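NanU sialic acid binding protein (Bacteroides fragilis, PDB 4L7T) binds sialic acid with high affinity as a SusD-family protein of the outer membrane and probably passes it to the partner transporter NanO. Local coordinates at residues Met78-Pro82 with Phe83-Asn87; Leu393-Ala396 with Glu397-Leu401; Arg475-Gly478 with Ala479-Thr483; Ser487-Ala490 with Thr491-Leu494; Lys509-Pro512 with Gly513-Asn516. All coordinates share one frame; numbering follows the deposited sequence. Where two conformers were deposited one is given.

Contact 1 of 5, residues Met78-Pro82 with Phe83-Asn87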
loop_
_atom_site.group_PDB
_atom_site.type_symbol
_atom_site.label_atom_id
_atom_site.label_comp_id
_atom_site.label_asym_id
_atom_site.label_seq_id
_atom_site.Cartn_x
_atom_site.Cartn_y
_atom_site.Cartn_z
ATOM N N MET A 78 -17.537 2.234 8.110
ATOM C CA MET A 78 -16.105 2.422 7.845
ATOM C C MET A 78 -15.338 2.855 9.119
ATOM O O MET A 78 -14.153 2.547 9.269
ATOM C CB MET A 78 -15.875 3.402 6.694
ATOM C CG MET A 78 -14.428 3.618 6.382
ATOM S SD MET A 78 -13.806 2.084 5.521
ATOM C CE MET A 78 -15.422 1.410 4.768
ATOM N N GLU A 79 -16.011 3.568 10.034
ATOM C CA GLU A 79 -15.389 3.904 11.322
ATOM C C GLU A 79 -14.884 2.730 12.108
ATOM O O GLU A 79 -13.994 2.912 12.969
ATOM C CB GLU A 79 -16.355 4.766 12.167
ATOM C CG GLU A 79 -17.512 4.021 12.893
ATOM C CD GLU A 79 -18.547 3.380 11.974
ATOM O OE1 GLU A 79 -18.714 3.861 10.823
ATOM O OE2 GLU A 79 -19.212 2.397 12.420
ATOM N N ARG A 80 -15.393 1.539 11.799
ATOM C CA ARG A 80 -14.894 0.345 12.516
ATOM C C ARG A 80 -13.397 0.097 12.325
ATOM O O ARG A 80 -12.731 -0.517 13.196
ATOM C CB ARG A 80 -15.724 -0.923 12.223
ATOM C CG ARG A 80 -17.191 -0.815 12.646
ATOM C CD ARG A 80 -17.850 -2.209 12.664
ATOM N NE ARG A 80 -19.255 -2.023 13.049
ATOM C CZ ARG A 80 -20.273 -1.859 12.182
ATOM N NH1 ARG A 80 -20.146 -2.029 10.863
ATOM N NH2 ARG A 80 -21.482 -1.596 12.667
ATOM N N LEU A 81 -12.856 0.598 11.213
ATOM C CA LEU A 81 -11.404 0.448 10.990
ATOM C C LEU A 81 -10.591 1.354 11.948
ATOM O O LEU A 81 -9.833 0.786 12.776
ATOM C CB LEU A 81 -11.023 0.574 9.487
ATOM C CG LEU A 81 -11.443 -0.683 8.659
ATOM C CD1 LEU A 81 -12.860 -1.321 8.714
ATOM C CD2 LEU A 81 -11.020 -0.379 7.191
ATOM N N PRO A 82 -10.726 2.721 11.847
ATOM C CA PRO A 82 -9.949 3.552 12.813
ATOM C C PRO A 82 -10.301 3.309 14.269
ATOM O O PRO A 82 -9.424 3.443 15.144
ATOM C CB PRO A 82 -10.213 5.018 12.431
ATOM C CG PRO A 82 -11.498 4.910 11.493
ATOM C CD PRO A 82 -11.460 3.557 10.831
ATOM N N PHE A 83 -11.527 2.889 14.510
ATOM C CA PHE A 83 -11.905 2.613 15.944
ATOM C C PHE A 83 -11.532 1.214 16.388
ATOM O O PHE A 83 -11.689 0.928 17.590
ATOM C CB PHE A 83 -13.438 2.796 16.192
ATOM C CG PHE A 83 -13.980 4.179 15.907
ATOM C CD1 PHE A 83 -13.154 5.315 15.718
ATOM C CD2 PHE A 83 -15.376 4.381 15.862
ATOM C CE1 PHE A 83 -13.732 6.626 15.458
ATOM C CE2 PHE A 83 -15.938 5.659 15.632
ATOM C CZ PHE A 83 -15.131 6.790 15.413
ATOM N N ASN A 84 -11.099 0.330 15.442
ATOM C CA ASN A 84 -10.699 -1.054 15.792
ATOM C C ASN A 84 -11.837 -1.783 16.538
ATOM O O ASN A 84 -11.621 -2.461 17.556
ATOM C CB ASN A 84 -9.390 -1.025 16.528
ATOM C CG ASN A 84 -8.226 -0.782 15.553
ATOM O OD1 ASN A 84 -7.815 -1.730 14.854
ATOM N ND2 ASN A 84 -7.734 0.378 15.504
ATOM N N THR A 85 -13.016 -1.576 16.000
ATOM C CA THR A 85 -14.223 -2.250 16.509
ATOM C C THR A 85 -14.772 -3.312 15.552
ATOM O O THR A 85 -15.916 -3.838 15.763
ATOM C CB THR A 85 -15.304 -1.264 16.862
ATOM O OG1 THR A 85 -15.599 -0.417 15.720
ATOM C CG2 THR A 85 -14.850 -0.467 18.123
ATOM N N ILE A 86 -14.025 -3.625 14.474
ATOM C CA ILE A 86 -14.329 -4.824 13.710
ATOM C C ILE A 86 -14.419 -6.062 14.616
ATOM O O ILE A 86 -13.720 -6.200 15.608
ATOM C CB ILE A 86 -13.285 -5.092 12.592
ATOM C CG1 ILE A 86 -11.849 -5.234 13.168
ATOM C CG2 ILE A 86 -13.407 -3.970 11.521
ATOM C CD1 ILE A 86 -10.727 -5.436 12.073
ATOM N N ASN A 87 -15.310 -6.959 14.224
ATOM C CA ASN A 87 -15.558 -8.173 15.013
ATOM C C ASN A 87 -16.241 -9.214 14.221
ATOM O O ASN A 87 -16.398 -9.107 12.974
ATOM C CB ASN A 87 -16.424 -7.836 16.277
ATOM C CG ASN A 87 -17.744 -7.236 15.945
ATOM O OD1 ASN A 87 -18.188 -6.311 16.643
ATOM N ND2 ASN A 87 -18.381 -7.691 14.918
HETATM O O HOH W 1 -18.581 -2.963 15.550
#
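The Phe-83 ring carries the Glu-79 side chain over one face, where CB lies 4.0 Å from the ring centroid in a CH-pi contact, 27° off the ring normal. Glu-79 CG is set between the backbone N and the carbonyl carbon (chi1 78°), which brings it close to the ring as well, 3.6 Å from Phe-83 CE2. The carboxylate and ring planes are 62° apart, and OE1 is occupied with Thr-75 and Gly-77. Phe-83 closes the short, weakly bonded helix 80-83 and Glu-79 stands just ahead of it, an illustration of how a Schellman motif ends a helix. Asn-84 takes a positive phi, and two bonds reach back into the last turn. Thr-85 N gives the longer-span bond to Arg-80 O at 3.0 Å, in the carbonyl plane and on a lone pair. Asn-84 N bonds to Leu-81 O at 3.0 Å, but from well above the carbonyl plane. Ahead of these, Phe-83 N meets Glu-79 O at 2.9 Å. The Asn-84 amide bonds outside the turn, OD1 to Arg-61 NE and ND2 to Ser-487 OG. Arg-80 lies across Thr-85 at about a right angle, its CG 3.5 Å from Thr-85 OG1. A water joins the same two residues, donating to Thr-85 O and receiving a weak bond from Arg-80 NE. Beneath the turn, Leu-81 CD1 meets Ile-86 CG2 at 3.9 Å.

Contact 2 of 5, residues Leu393-Ala396 with Glu397-Leu401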
loop_
_atom_site.group_PDB
_atom_site.type_symbol
_atom_site.label_atom_id
_atom_site.label_comp_id
_atom_site.label_asym_id
_atom_site.label_seq_id
_atom_site.Cartn_x
_atom_site.Cartn_y
_atom_site.Cartn_z
ATOM N N LEU A 393 13.760 3.618 2.625
ATOM C CA LEU A 393 13.347 3.653 4.018
ATOM C C LEU A 393 13.335 2.251 4.627
ATOM O O LEU A 393 13.652 2.121 5.853
ATOM C CB LEU A 393 12.007 4.415 4.206
ATOM C CG LEU A 393 12.164 5.877 3.876
ATOM C CD1 LEU A 393 10.828 6.561 4.013
ATOM C CD2 LEU A 393 13.224 6.619 4.762
ATOM N N LEU A 394 13.004 1.209 3.839
ATOM C CA LEU A 394 13.226 -0.121 4.346
ATOM C C LEU A 394 14.681 -0.392 4.619
ATOM O O LEU A 394 14.967 -1.127 5.554
ATOM C CB LEU A 394 12.656 -1.193 3.373
ATOM C CG LEU A 394 11.112 -1.250 3.231
ATOM C CD1 LEU A 394 10.704 -2.155 2.050
ATOM C CD2 LEU A 394 10.333 -1.642 4.526
ATOM N N LEU A 395 15.575 0.036 3.725
ATOM C CA LEU A 395 17.002 -0.183 3.926
ATOM C C LEU A 395 17.504 0.528 5.199
ATOM O O LEU A 395 18.216 -0.124 5.998
ATOM C CB LEU A 395 17.754 0.213 2.677
ATOM C CG LEU A 395 19.275 0.085 2.763
ATOM C CD1 LEU A 395 19.669 -1.389 3.065
ATOM C CD2 LEU A 395 19.787 0.509 1.385
ATOM N N ALA A 396 17.017 1.769 5.431
ATOM C CA ALA A 396 17.252 2.516 6.684
ATOM C C ALA A 396 16.788 1.657 7.867
ATOM O O ALA A 396 17.487 1.559 8.881
ATOM C CB ALA A 396 16.482 3.855 6.658
ATOM N N GLU A 397 15.593 1.055 7.761
ATOM C CA GLU A 397 15.061 0.287 8.877
ATOM C C GLU A 397 15.882 -0.954 9.109
ATOM O O GLU A 397 16.181 -1.311 10.274
ATOM C CB GLU A 397 13.639 -0.096 8.540
ATOM C CG GLU A 397 12.883 -0.698 9.762
ATOM C CD GLU A 397 11.353 -0.529 9.649
ATOM O OE1 GLU A 397 10.796 -0.357 8.520
ATOM O OE2 GLU A 397 10.678 -0.517 10.695
ATOM N N ALA A 398 16.256 -1.673 8.037
ATOM C CA ALA A 398 17.099 -2.876 8.234
ATOM C C ALA A 398 18.431 -2.452 8.916
ATOM O O ALA A 398 18.949 -3.196 9.816
ATOM C CB ALA A 398 17.420 -3.544 6.880
ATOM N N LYS A 399 18.987 -1.349 8.473
ATOM C CA LYS A 399 20.267 -0.813 9.050
ATOM C C LYS A 399 20.083 -0.515 10.549
ATOM O O LYS A 399 20.859 -0.961 11.407
ATOM C CB LYS A 399 20.768 0.409 8.291
ATOM C CG LYS A 399 21.422 -0.018 6.941
ATOM C CD LYS A 399 21.937 1.155 6.124
ATOM C CE LYS A 399 22.703 0.586 4.955
ATOM N NZ LYS A 399 23.365 1.769 4.275
ATOM N N ALA A 400 18.998 0.171 10.863
ATOM C CA ALA A 400 18.708 0.527 12.277
ATOM C C ALA A 400 18.526 -0.708 13.125
ATOM O O ALA A 400 19.068 -0.783 14.230
ATOM C CB ALA A 400 17.468 1.343 12.326
ATOM N N LEU A 401 17.848 -1.729 12.613
ATOM C CA LEU A 401 17.642 -2.939 13.382
ATOM C C LEU A 401 18.950 -3.731 13.634
ATOM O O LEU A 401 18.993 -4.644 14.485
ATOM C CB LEU A 401 16.527 -3.805 12.693
ATOM C CG LEU A 401 15.164 -3.145 12.790
ATOM C CD1 LEU A 401 14.198 -3.871 11.786
ATOM C CD2 LEU A 401 14.610 -3.260 14.251
#
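Leu-395 and Lys-399, one turn apart on helix 388-401, run obliquely past each other, and their touching parts are purely aliphatic. Lys-399 CE comes within 4.1 Å of Leu-395 CD1 and is just as near to CG, so the leucine branch point and one methyl rest against the far end of the lysine's hydrocarbon chain. The root of that chain passes close over the preceding turn, with Lys-399 CG 3.3 Å from Leu-395 O. From there the lysine stays fully extended (chi2 180°), which carries NZ beyond the leucine to a salt bridge with Glu-409 on helix 407-418. Glu-397 takes another direction. Its CG is trans to the backbone N (chi1 -170°) and its carboxylate is directed to Leu-476 and Leu-477 of helix 470-477, while OE1 passes 4.2 Å from Leu-394 CD2. Regular alpha-helical bonds set the one-turn spacing of these side chains, among them Lys-399 N to Leu-395 O at 2.9 Å and Ala-398 N to Leu-394 O at 2.9 Å. The helix is packed among helices 206-223, 227-244, 407-418 and 452-463, in keeping with the TPR-like helical framework of SusD proteins. Chemically, the lysine is divided in two: its methylenes add to the apolar packing on Leu-395, while its ammonium, paired with Glu-409, is likely to remain charged beside buried neighbours.

Contact 3 of 5, residues Arg475-Gly478 with Ala479-Thr483. With NA (sodium ion), chain F; ACT (acetate ion), chain B.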
loop_
_atom_site.group_PDB
_atom_site.type_symbol
_atom_site.label_atom_id
_atom_site.label_comp_id
_atom_site.label_asym_id
_atom_site.label_seq_id
_atom_site.Cartn_x
_atom_site.Cartn_y
_atom_site.Cartn_z
ATOM N N ARG A 475 2.745 -2.446 12.914
ATOM C CA ARG A 475 2.682 -3.888 13.222
ATOM C C ARG A 475 4.046 -4.544 13.133
ATOM O O ARG A 475 4.344 -5.432 13.926
ATOM C CB ARG A 475 1.757 -4.653 12.239
ATOM C CG ARG A 475 0.285 -4.401 12.553
ATOM C CD ARG A 475 -0.346 -5.446 13.520
ATOM N NE ARG A 475 -0.446 -6.753 12.913
ATOM C CZ ARG A 475 0.126 -7.883 13.279
ATOM N NH1 ARG A 475 0.974 -7.946 14.297
ATOM N NH2 ARG A 475 -0.114 -8.965 12.569
ATOM N N LEU A 476 4.865 -4.165 12.146
ATOM C CA LEU A 476 6.176 -4.824 12.043
ATOM C C LEU A 476 6.975 -4.562 13.355
ATOM O O LEU A 476 7.658 -5.429 13.890
ATOM C CB LEU A 476 6.928 -4.277 10.791
ATOM C CG LEU A 476 8.449 -4.543 10.831
ATOM C CD1 LEU A 476 8.643 -5.988 10.539
ATOM C CD2 LEU A 476 9.110 -3.641 9.734
ATOM N N LEU A 477 6.899 -3.341 13.857
ATOM C CA LEU A 477 7.756 -2.989 15.011
ATOM C C LEU A 477 7.287 -3.622 16.302
ATOM O O LEU A 477 8.129 -3.902 17.181
ATOM C CB LEU A 477 7.955 -1.518 15.130
ATOM C CG LEU A 477 8.889 -0.997 13.997
ATOM C CD1 LEU A 477 9.203 0.436 14.205
ATOM C CD2 LEU A 477 10.173 -1.750 13.838
ATOM N N GLY A 478 5.971 -3.796 16.414
ATOM C CA GLY A 478 5.405 -4.672 17.469
ATOM C C GLY A 478 4.206 -4.075 18.199
ATOM O O GLY A 478 3.790 -2.917 17.988
ATOM N N ALA A 479 3.621 -4.934 19.024
ATOM C CA ALA A 479 2.341 -4.654 19.658
ATOM C C ALA A 479 2.393 -3.343 20.432
ATOM O O ALA A 479 1.405 -2.586 20.404
ATOM C CB ALA A 479 1.921 -5.842 20.580
ATOM N N ASP A 480 3.518 -3.007 21.093
ATOM C CA ASP A 480 3.599 -1.793 21.865
ATOM C C ASP A 480 3.566 -0.536 20.992
ATOM O O ASP A 480 3.057 0.511 21.386
ATOM C CB ASP A 480 4.882 -1.753 22.722
ATOM C CG ASP A 480 4.780 -2.642 23.988
ATOM O OD1 ASP A 480 3.655 -3.122 24.308
ATOM O OD2 ASP A 480 5.815 -2.817 24.713
ATOM N N TYR A 481 4.164 -0.652 19.791
ATOM C CA TYR A 481 4.041 0.490 18.893
ATOM C C TYR A 481 2.570 0.665 18.386
ATOM O O TYR A 481 2.066 1.783 18.244
ATOM C CB TYR A 481 4.941 0.322 17.639
ATOM C CG TYR A 481 6.385 0.381 17.926
ATOM C CD1 TYR A 481 7.098 1.594 17.766
ATOM C CD2 TYR A 481 7.040 -0.753 18.403
ATOM C CE1 TYR A 481 8.490 1.647 18.058
ATOM C CE2 TYR A 481 8.395 -0.689 18.718
ATOM C CZ TYR A 481 9.092 0.494 18.533
ATOM O OH TYR A 481 10.472 0.553 18.788
ATOM N N VAL A 482 1.916 -0.451 18.112
ATOM C CA VAL A 482 0.503 -0.453 17.651
ATOM C C VAL A 482 -0.402 0.111 18.762
ATOM O O VAL A 482 -1.183 1.037 18.485
ATOM C CB VAL A 482 0.019 -1.878 17.296
ATOM C CG1 VAL A 482 -1.541 -1.911 16.990
ATOM C CG2 VAL A 482 0.768 -2.456 16.073
ATOM N N THR A 483 -0.312 -0.417 19.996
ATOM C CA THR A 483 -1.258 0.012 21.044
ATOM C C THR A 483 -0.966 1.450 21.500
ATOM O O THR A 483 -1.873 2.151 21.951
ATOM C CB THR A 483 -1.235 -1.018 22.241
ATOM O OG1 THR A 483 0.077 -1.028 22.781
ATOM C CG2 THR A 483 -1.643 -2.383 21.748
HETATM NA NA NA F . -4.104 2.414 22.300
HETATM C C ACT B . 6.211 -7.442 19.736
HETATM O O ACT B . 6.793 -7.473 18.592
HETATM O OXT ACT B . 4.928 -7.478 19.798
HETATM C CH3 ACT B . 7.064 -7.333 20.964
HETATM O O HOH W 2 -4.924 0.472 22.390
HETATM O O HOH W 3 -3.749 4.641 21.940
HETATM O O HOH W 4 -6.312 3.216 22.837
#
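A glycine-centred junction joins helices 470-477 and 479-485: Gly-478 is the first non-helical residue after one and the N-cap of the other. Gly-478 has phi 135°, where a CB would press on the carbonyl O of Leu-477, a geometry that by itself calls for glycine. Its carbonyl faces the new helix: Val-482 N bonds to Gly-478 O at 3.1 Å in the carbonyl plane, and Tyr-481 N adds a weak, bent bond to the same oxygen. Gly-478 O also sits at the edge of the Tyr-481 ring, in its plane. One face of that ring is taken by Leu-477 CB, 3.7 Å from the centroid and displaced toward the rim, a CH-pi contact. Further along, Val-482 CG2 rests 3.7 Å from Arg-475 CA, and the bent Arg-475 side chain sends NH2 to Arg-144 O. The N-H groups of a helix's first turn lack carbonyl partners four residues back, and an acetate, probably from the crystallisation liquor, takes Ala-479 N. The bond from Ala-479 N to acetate OXT is 3.0 Å long and nearly straight, and Gln-223 holds the same ion. Helix 452-463 packs against Leu-477 and Tyr-481 through Leu-457. At the far end of the segment, Thr-483 O binds the sodium ion at 2.3 Å, and Thr-486 O and three waters are its other ligands.

Contact 4 of 5, residues Ser487-Ala490 with Thr491-Leu494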
loop_
_atom_site.group_PDB
_atom_site.type_symbol
_atom_site.label_atom_id
_atom_site.label_comp_id
_atom_site.label_asym_id
_atom_site.label_seq_id
_atom_site.Cartn_x
_atom_site.Cartn_y
_atom_site.Cartn_z
ATOM N N SER A 487 -6.138 2.520 18.368
ATOM C CA SER A 487 -7.075 1.911 19.325
ATOM C C SER A 487 -7.152 0.398 19.367
ATOM O O SER A 487 -8.008 -0.186 20.057
ATOM C CB SER A 487 -8.467 2.457 19.009
ATOM O OG SER A 487 -8.762 2.268 17.633
ATOM N N ALA A 488 -6.275 -0.281 18.607
ATOM C CA ALA A 488 -6.216 -1.736 18.551
ATOM C C ALA A 488 -5.669 -2.254 19.849
ATOM O O ALA A 488 -4.813 -1.599 20.452
ATOM C CB ALA A 488 -5.300 -2.226 17.385
ATOM N N VAL A 489 -6.131 -3.440 20.247
ATOM C CA VAL A 489 -5.532 -4.068 21.455
ATOM C C VAL A 489 -4.684 -5.275 21.067
ATOM O O VAL A 489 -4.853 -5.855 20.004
ATOM C CB VAL A 489 -6.668 -4.444 22.451
ATOM C CG1 VAL A 489 -7.428 -3.166 22.901
ATOM C CG2 VAL A 489 -7.608 -5.448 21.848
ATOM N N ALA A 490 -3.760 -5.682 21.941
ATOM C CA ALA A 490 -2.789 -6.697 21.585
ATOM C C ALA A 490 -3.379 -8.051 21.260
ATOM O O ALA A 490 -2.747 -8.814 20.548
ATOM C CB ALA A 490 -1.715 -6.812 22.714
ATOM N N THR A 491 -4.599 -8.361 21.740
ATOM C CA THR A 491 -5.202 -9.616 21.409
ATOM C C THR A 491 -5.943 -9.634 20.120
ATOM O O THR A 491 -6.395 -10.676 19.698
ATOM C CB THR A 491 -6.193 -10.113 22.540
ATOM O OG1 THR A 491 -7.081 -9.027 22.841
ATOM C CG2 THR A 491 -5.370 -10.394 23.758
ATOM N N ARG A 492 -6.073 -8.477 19.444
ATOM C CA ARG A 492 -6.888 -8.361 18.256
ATOM C C ARG A 492 -6.121 -7.630 17.148
ATOM O O ARG A 492 -6.696 -6.727 16.478
ATOM C CB ARG A 492 -8.228 -7.632 18.590
ATOM C CG ARG A 492 -9.034 -8.394 19.721
ATOM C CD ARG A 492 -10.513 -8.050 19.761
ATOM N NE ARG A 492 -10.842 -6.686 20.133
ATOM C CZ ARG A 492 -11.028 -6.232 21.366
ATOM N NH1 ARG A 492 -10.853 -7.035 22.419
ATOM N NH2 ARG A 492 -11.359 -4.942 21.528
ATOM N N LEU A 493 -4.855 -7.973 16.989
ATOM C CA LEU A 493 -4.037 -7.353 15.888
ATOM C C LEU A 493 -4.378 -7.966 14.564
ATOM O O LEU A 493 -4.260 -7.274 13.527
ATOM C CB LEU A 493 -2.544 -7.527 16.164
ATOM C CG LEU A 493 -2.084 -6.873 17.479
ATOM C CD1 LEU A 493 -0.620 -7.158 17.663
ATOM C CD2 LEU A 493 -2.377 -5.340 17.573
ATOM N N LEU A 494 -4.790 -9.232 14.534
ATOM C CA LEU A 494 -5.293 -9.821 13.293
ATOM C C LEU A 494 -6.712 -9.360 12.958
ATOM O O LEU A 494 -7.304 -8.650 13.773
ATOM C CB LEU A 494 -5.192 -11.328 13.368
ATOM C CG LEU A 494 -3.794 -11.797 13.607
ATOM C CD1 LEU A 494 -3.839 -13.320 13.820
ATOM C CD2 LEU A 494 -2.798 -11.407 12.437
HETATM O O HOH W 5 -7.752 -4.451 17.988
HETATM O O HOH W 6 -3.360 -10.227 18.116
#
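Among the hydrogen bonds, Arg-492 N to Val-489 O, 2.9 Å long, closes a tight turn in the loop between helices 479-485 and 499-504. The backbone angles of Ala-490 and Thr-491 fit a type I beta turn. The donor approaches from above the carbonyl plane, although the N-H itself is nearly straight on the oxygen at 165°. Waters form the second kind of link. One accepts from Val-489 N at 3.0 Å and donates to Arg-492 O, while another donates to Ala-490 O and accepts from Leu-493 N at 2.9 Å, so each water links two backbone groups of the loop. Van der Waals packing is the third. Val-489 and Arg-492 lie side by side and point the same way, and Val-489 CG2 sits over the centre of one guanidinium face, 3.5 Å from Arg-492 CZ. Arg-492 has two deposited conformers, so this stacking is certain for only the one described. Leu-493 CD2 comes to 3.5 Å from Val-489 O and to 4.3 Å from CB of the buried Ala-488, and the same leucine also packs on Arg-475 and Val-482 of the adjoining helices. The arginine thus presents the flat face of its guanidinium to a methyl, an arrangement in which N-H bonds can still be directed outward in the plane. Of the backbone groups, Val-489 N, Ala-490 O and Leu-493 N meet water, and Arg-492 O meets both water and Arg-61 NH2.

Contact 5 of 5, residues Lys509-Pro512 with Gly513-Asn516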
loop_
_atom_site.group_PDB
_atom_site.type_symbol
_atom_site.label_atom_id
_atom_site.label_comp_id
_atom_site.label_asym_id
_atom_site.label_seq_id
_atom_site.Cartn_x
_atom_site.Cartn_y
_atom_site.Cartn_z
ATOM N N LYS A 509 -11.194 -22.108 11.969
ATOM C CA LYS A 509 -11.550 -21.460 13.241
ATOM C C LYS A 509 -11.589 -19.928 13.076
ATOM O O LYS A 509 -10.872 -19.383 12.218
ATOM C CB LYS A 509 -10.554 -21.824 14.345
ATOM C CG LYS A 509 -10.319 -23.350 14.502
ATOM C CD LYS A 509 -10.241 -23.815 15.963
ATOM C CE LYS A 509 -8.839 -23.655 16.550
ATOM N NZ LYS A 509 -8.260 -24.952 17.084
ATOM N N GLN A 510 -12.390 -19.256 13.902
ATOM C CA GLN A 510 -12.403 -17.778 13.982
ATOM C C GLN A 510 -11.008 -17.357 14.433
ATOM O O GLN A 510 -10.332 -18.033 15.192
ATOM C CB GLN A 510 -13.412 -17.295 15.042
ATOM C CG GLN A 510 -13.462 -15.778 15.232
ATOM C CD GLN A 510 -13.793 -15.087 13.950
ATOM O OE1 GLN A 510 -14.956 -15.017 13.541
ATOM N NE2 GLN A 510 -12.766 -14.598 13.282
ATOM N N THR A 511 -10.581 -16.175 14.034
ATOM C CA THR A 511 -9.301 -15.670 14.487
ATOM C C THR A 511 -9.236 -15.533 16.008
ATOM O O THR A 511 -10.227 -15.135 16.615
ATOM C CB THR A 511 -9.130 -14.252 13.876
ATOM O OG1 THR A 511 -9.334 -14.348 12.474
ATOM C CG2 THR A 511 -7.780 -13.644 14.206
ATOM N N PRO A 512 -8.094 -15.852 16.610
ATOM C CA PRO A 512 -7.969 -15.700 18.046
ATOM C C PRO A 512 -8.157 -14.286 18.467
ATOM O O PRO A 512 -7.771 -13.340 17.766
ATOM C CB PRO A 512 -6.535 -16.105 18.333
ATOM C CG PRO A 512 -6.155 -17.028 17.216
ATOM C CD PRO A 512 -6.869 -16.424 16.023
ATOM N N GLY A 513 -8.787 -14.133 19.616
ATOM C CA GLY A 513 -9.045 -12.825 20.153
ATOM C C GLY A 513 -10.444 -12.311 19.891
ATOM O O GLY A 513 -10.841 -11.313 20.490
ATOM N N TYR A 514 -11.150 -12.965 18.954
ATOM C CA TYR A 514 -12.466 -12.557 18.459
ATOM C C TYR A 514 -13.680 -13.455 18.934
ATOM O O TYR A 514 -14.653 -13.623 18.205
ATOM C CB TYR A 514 -12.465 -12.385 16.924
ATOM C CG TYR A 514 -11.677 -11.173 16.431
ATOM C CD1 TYR A 514 -12.270 -9.920 16.417
ATOM C CD2 TYR A 514 -10.359 -11.297 16.014
ATOM C CE1 TYR A 514 -11.583 -8.759 15.969
ATOM C CE2 TYR A 514 -9.635 -10.176 15.572
ATOM C CZ TYR A 514 -10.277 -8.897 15.514
ATOM O OH TYR A 514 -9.549 -7.861 15.111
ATOM N N GLN A 515 -13.607 -13.993 20.159
ATOM C CA GLN A 515 -14.785 -14.628 20.866
ATOM C C GLN A 515 -15.735 -13.649 21.667
ATOM O O GLN A 515 -15.429 -12.467 21.845
ATOM C CB GLN A 515 -14.270 -15.746 21.770
ATOM N N ASN A 516 -16.867 -14.161 22.164
ATOM C CA ASN A 516 -17.893 -13.365 22.917
ATOM C C ASN A 516 -18.748 -12.365 22.082
ATOM O O ASN A 516 -18.813 -11.141 22.349
ATOM C CB ASN A 516 -17.309 -12.699 24.192
#
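Tyr-514, Pro-512 and Gly-513 carry most of this contact, a type II beta turn running from Thr-511 to Tyr-514. Pro-512 takes the first of the two central positions and Gly-513 the second. At the Gly-513 phi of 99° a CB would press on Pro-512 O, so this position calls for glycine, as is usual at the third residue of a type II turn. The closing bond, Tyr-514 N to Thr-511 O at 3.3 Å, is long and weak. The Tyr-514 ring has Thr-511 O at its edge, in plane. It runs alongside the Thr-511 side chain, both pointing the same way, with Tyr-514 CD2 3.8 Å from Thr-511 CB. Pro-512 O comes to 3.7 Å from Tyr-514 CD2. Before the turn, Gln-510 CG, set trans to its own backbone N (chi1 178°), lies 3.9 Å from Tyr-514 CB. The polar tips serve the loop before helix 499-504: Tyr-514 OH bonds to Leu-494 O, and Thr-511 OG1 to Trp-495 O. The turn lies beyond helix 499-504, close to the last modelled residue, and folds back on the loop that joins this helix to helix 479-485.

Along the chain the contacts follow in series, from 78-87 through 393-401 to three close to the C-terminus. Contacts 3 and 4 are nearest neighbours, with centres 9 Å apart: contact 3 joins helices 470-477 and 479-485, and contact 4 is in the loop that follows; the sodium ion lies beside them. Contact 4 touches contacts 1 and 5, whose centres lie 11 and 12 Å away, and contact 1 also meets contact 5. Contact 2, on helix 388-401, touches contact 3 alone, and its centre is 31 Å from contact 1 and 34 Å from contact 5. The loop after helix 479-485 thus packs against the 78-87 turn on one hand and the C-terminal turn on the other.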